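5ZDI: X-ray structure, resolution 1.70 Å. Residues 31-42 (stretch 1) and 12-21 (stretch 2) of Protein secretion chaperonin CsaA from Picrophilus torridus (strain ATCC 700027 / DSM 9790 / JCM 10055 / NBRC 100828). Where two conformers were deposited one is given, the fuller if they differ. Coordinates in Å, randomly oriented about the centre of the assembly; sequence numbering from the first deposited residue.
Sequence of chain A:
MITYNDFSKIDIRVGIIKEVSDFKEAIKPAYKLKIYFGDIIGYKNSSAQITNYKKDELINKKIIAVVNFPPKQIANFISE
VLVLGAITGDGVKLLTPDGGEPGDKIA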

# COMPACT_ATOMS: atom_id res chain seq x y z
N TYR A 31 -3.95 -10.92 15.49
CA TYR A 31 -3.57 -10.03 16.55
C TYR A 31 -4.51 -8.82 16.62
O TYR A 31 -4.97 -8.33 15.58
CB TYR A 31 -2.17 -9.43 16.36
CG TYR A 31 -1.00 -10.42 16.39
CD1 TYR A 31 -0.90 -11.38 17.42
CD2 TYR A 31 -0.01 -10.39 15.47
CE1 TYR A 31 0.11 -12.26 17.47
CE2 TYR A 31 1.08 -11.25 15.52
CZ TYR A 31 1.12 -12.23 16.54
OH TYR A 31 2.20 -13.08 16.54
N LYS A 32 -4.67 -8.34 17.83
CA LYS A 32 -5.16 -6.97 18.12
C LYS A 32 -3.95 -6.03 18.09
O LYS A 32 -2.96 -6.20 18.81
CB LYS A 32 -5.89 -6.89 19.48
CG LYS A 32 -7.09 -7.74 19.64
CD LYS A 32 -7.41 -7.65 21.16
CE LYS A 32 -8.75 -8.18 21.38
NZ LYS A 32 -9.03 -8.02 22.84
N LEU A 33 -4.02 -5.01 17.26
CA LEU A 33 -3.01 -4.01 17.12
C LEU A 33 -3.52 -2.63 17.53
O LEU A 33 -4.63 -2.26 17.18
CB LEU A 33 -2.65 -3.84 15.61
CG LEU A 33 -2.29 -5.06 14.84
CD1 LEU A 33 -1.91 -4.67 13.42
CD2 LEU A 33 -1.11 -5.73 15.49
N LYS A 34 -2.70 -1.90 18.29
CA LYS A 34 -2.93 -0.51 18.63
C LYS A 34 -1.89 0.30 17.87
O LYS A 34 -0.69 0.13 18.04
CB LYS A 34 -2.89 -0.30 20.13
CG LYS A 34 -3.02 1.17 20.46
CD LYS A 34 -3.14 1.32 21.97
CE LYS A 34 -3.13 2.77 22.34
NZ LYS A 34 -3.57 2.74 23.77
N ILE A 35 -2.38 1.16 16.95
CA ILE A 35 -1.54 1.79 15.92
C ILE A 35 -1.71 3.32 16.04
O ILE A 35 -2.87 3.83 16.19
CB ILE A 35 -2.04 1.38 14.53
CG1 ILE A 35 -2.12 -0.13 14.45
CG2 ILE A 35 -1.18 1.97 13.44
CD1 ILE A 35 -2.64 -0.69 13.16
N TYR A 36 -0.59 4.01 15.95
CA TYR A 36 -0.57 5.50 16.05
C TYR A 36 -0.50 6.05 14.65
O TYR A 36 0.30 5.61 13.87
CB TYR A 36 0.65 5.95 16.82
CG TYR A 36 0.74 7.47 16.97
CD1 TYR A 36 -0.24 8.19 17.67
CD2 TYR A 36 1.83 8.19 16.43
CE1 TYR A 36 -0.13 9.57 17.83
CE2 TYR A 36 1.89 9.60 16.53
CZ TYR A 36 0.91 10.25 17.24
OH TYR A 36 1.00 11.64 17.35
N PHE A 37 -1.39 7.02 14.34
CA PHE A 37 -1.55 7.58 13.00
C PHE A 37 -1.32 9.11 13.04
O PHE A 37 -1.79 9.85 12.20
CB PHE A 37 -2.97 7.28 12.54
CG PHE A 37 -3.13 5.87 12.05
CD1 PHE A 37 -2.67 5.50 10.78
CD2 PHE A 37 -3.81 4.93 12.81
CE1 PHE A 37 -2.80 4.20 10.30
CE2 PHE A 37 -3.98 3.62 12.33
CZ PHE A 37 -3.47 3.25 11.11
N GLY A 38 -0.63 9.58 14.06
CA GLY A 38 -0.20 11.00 14.09
C GLY A 38 -1.11 11.80 15.04
O GLY A 38 -2.16 11.31 15.53
N ASP A 39 -0.84 13.09 15.12
CA ASP A 39 -1.45 14.00 16.10
C ASP A 39 -2.93 14.28 15.90
O ASP A 39 -3.60 14.82 16.81
CB ASP A 39 -0.78 15.40 16.07
CG ASP A 39 0.65 15.40 16.54
OD1 ASP A 39 0.97 14.75 17.57
OD2 ASP A 39 1.46 16.08 15.88
N ILE A 40 -3.43 14.12 14.68
CA ILE A 40 -4.82 14.41 14.39
C ILE A 40 -5.69 13.14 14.49
O ILE A 40 -6.70 13.10 15.20
CB ILE A 40 -4.96 15.08 13.01
CG1 ILE A 40 -4.23 16.44 13.03
CG2 ILE A 40 -6.41 15.23 12.62
CD1 ILE A 40 -3.77 16.91 11.66
N ILE A 41 -5.28 12.06 13.83
CA ILE A 41 -6.08 10.82 13.92
C ILE A 41 -5.97 10.12 15.30
O ILE A 41 -6.91 9.56 15.85
CB ILE A 41 -5.69 9.85 12.78
CG1 ILE A 41 -6.03 10.57 11.45
CG2 ILE A 41 -6.45 8.50 12.89
CD1 ILE A 41 -5.42 9.90 10.25
N GLY A 42 -4.79 10.18 15.83
CA GLY A 42 -4.42 9.48 17.05
C GLY A 42 -4.32 7.98 16.91
O GLY A 42 -3.85 7.50 15.86
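Stretch 2, residues 12-21: IRVGIIKEVS

Stretch 2, residues 12-21, is a single extended strand. It lies beside strand 31-36 of stretch 1 and runs antiparallel to it. The angle between their N-to-C directions is 131°, so the pair is strongly twisted. The axes approach to 4.5 Å, and the contact buries 775 Å² in all, both sides summed.

The register starts with Lys32 opposite Ser21. Leu33 then faces Val20, and Lys34 faces Glu19. Between Lys34 and Ile35 the register shifts by one residue, a beta bulge with Lys18 as the extra residue. Ile35 therefore pairs with Ile17, and Tyr36 with Ile16.

Lys34 covers the most surface. Its side chain is fully extended, with all four chi angles t. Lys34 N donates to Glu19 O at 3.0 Å in a nearly straight hydrogen bond. Lys34 O accepts two bonds because the bulge brings two amides to it. Lys18 N to Lys34 O is short, 2.8 Å; Glu19 N to Lys34 O is weak, at 3.3 Å. The CB atoms of Lys34 and Glu19 are 3.9 Å apart, on the same face of the sheet. Lys18 has phi/psi of -113/-27, out of the usual strand range. This local turn of the backbone lets both amides reach the same carbonyl.

Ser21 is next in area covered. It forms a closed pair of hydrogen bonds with Lys32: Ser21 N to Lys32 O and Lys32 N to Ser21 O are both 2.9 Å. The serine side chain is rotamer p, and Ser21 OG lies 3.4 Å from Lys32 CB. Beyond this pair, Ser21 O also meets Tyr31 CA in a CA-H...O contact of 3.4 Å.

Tyr36 and Ile16 form another closed pair. Tyr36 N to Ile16 O is 2.9 Å, and Ile16 N to Tyr36 O is 3.0 Å. Ile16 CG2 sits at the edge of the Tyr36 ring and is 3.8 Å from Tyr36 CB. These side chains share a face with Lys32, Lys34, Glu19 and Ser21.

The face carrying Leu33, Ile35, Ile17 and Val20 is apolar. Leu33 CD1 meets Ile17 CD1 at 4.1 Å, and Leu33 CD2 meets Val20 CG1 at 4.0 Å. Ile35 CG1 packs on Ile17 CG1 at 4.2 Å. Val20 CG1 also lies over one face of the Tyr31 ring, 3.9 Å from its centroid, in a CH-pi contact.

After Tyr36 the chain leaves the strand, but Phe37 keeps touching stretch 2. Phe37 CE1 is 3.6 Å from Gly15 CA, and Phe37 CD1 is 3.4 Å from Val14 O. Gly15 leaves the room this needs: an ideal CB there would lie 2.5 Å from Phe37 CE1 and 2.8 Å from Ile35 CG2, a clash with both. Farther on, Ile41 CD1 rests over one face of the Arg13 guanidinium, 3.6 Å from Arg13 NH1. Ile12 makes no contact with stretch 1.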

# COMPACT_ATOMS: atom_id res chain seq x y z
N ILE A 12 -5.73 6.43 2.83
CA ILE A 12 -4.68 5.44 3.19
C ILE A 12 -3.55 6.20 3.85
O ILE A 12 -3.02 7.20 3.26
CB ILE A 12 -4.23 4.62 2.01
CG1 ILE A 12 -5.44 4.01 1.30
CG2 ILE A 12 -3.18 3.60 2.45
CD1 ILE A 12 -5.10 3.28 0.01
N ARG A 13 -3.21 5.78 5.08
CA ARG A 13 -2.12 6.43 5.86
C ARG A 13 -1.02 5.53 6.29
O ARG A 13 -1.24 4.34 6.58
CB ARG A 13 -2.71 7.05 7.09
CG ARG A 13 -3.80 8.10 6.86
CD ARG A 13 -3.34 9.31 6.02
NE ARG A 13 -4.52 10.19 5.95
CZ ARG A 13 -4.77 11.21 6.79
NH1 ARG A 13 -3.79 11.71 7.55
NH2 ARG A 13 -5.97 11.82 6.74
N VAL A 14 0.13 6.15 6.57
CA VAL A 14 1.17 5.51 7.32
C VAL A 14 0.78 5.51 8.79
O VAL A 14 0.22 6.51 9.29
CB VAL A 14 2.47 6.28 7.17
CG1 VAL A 14 3.57 5.70 8.01
CG2 VAL A 14 2.87 6.35 5.68
N GLY A 15 0.98 4.38 9.41
CA GLY A 15 0.76 4.23 10.85
C GLY A 15 1.98 3.51 11.47
O GLY A 15 2.71 2.92 10.73
N ILE A 16 2.10 3.51 12.78
CA ILE A 16 3.18 2.75 13.47
C ILE A 16 2.52 1.92 14.56
O ILE A 16 1.73 2.43 15.40
CB ILE A 16 4.28 3.67 14.03
CG1 ILE A 16 5.38 2.86 14.73
CG2 ILE A 16 3.70 4.67 15.00
CD1 ILE A 16 6.69 3.61 14.89
N ILE A 17 2.82 0.62 14.57
CA ILE A 17 2.25 -0.24 15.55
C ILE A 17 2.93 0.02 16.92
O ILE A 17 4.17 -0.06 17.04
CB ILE A 17 2.41 -1.73 15.14
CG1 ILE A 17 1.62 -2.02 13.84
CG2 ILE A 17 1.99 -2.63 16.25
CD1 ILE A 17 1.93 -3.34 13.17
N LYS A 18 2.12 0.21 17.95
CA LYS A 18 2.63 0.48 19.30
C LYS A 18 2.38 -0.60 20.33
O LYS A 18 3.14 -0.68 21.28
CB LYS A 18 2.15 1.82 19.84
CG LYS A 18 2.44 3.00 18.93
CD LYS A 18 3.91 3.26 18.66
CE LYS A 18 4.71 3.67 19.90
NZ LYS A 18 5.99 4.16 19.48
N GLU A 19 1.35 -1.39 20.18
CA GLU A 19 1.04 -2.49 21.07
C GLU A 19 0.46 -3.64 20.26
O GLU A 19 -0.23 -3.41 19.22
CB GLU A 19 0.01 -2.08 22.11
CG GLU A 19 0.48 -1.02 23.04
CD GLU A 19 -0.34 -1.00 24.34
OE1 GLU A 19 0.23 -0.51 25.34
OE2 GLU A 19 -1.50 -1.48 24.32
N VAL A 20 0.72 -4.87 20.69
CA VAL A 20 0.22 -6.05 19.98
C VAL A 20 -0.24 -7.05 21.02
O VAL A 20 0.52 -7.27 21.97
CB VAL A 20 1.29 -6.78 19.16
CG1 VAL A 20 0.66 -7.95 18.36
CG2 VAL A 20 1.98 -5.86 18.23
N SER A 21 -1.44 -7.64 20.85
CA SER A 21 -1.90 -8.70 21.75
C SER A 21 -2.59 -9.79 20.93
O SER A 21 -2.97 -9.59 19.83
CB SER A 21 -2.86 -8.14 22.84
OG SER A 21 -4.12 -7.76 22.30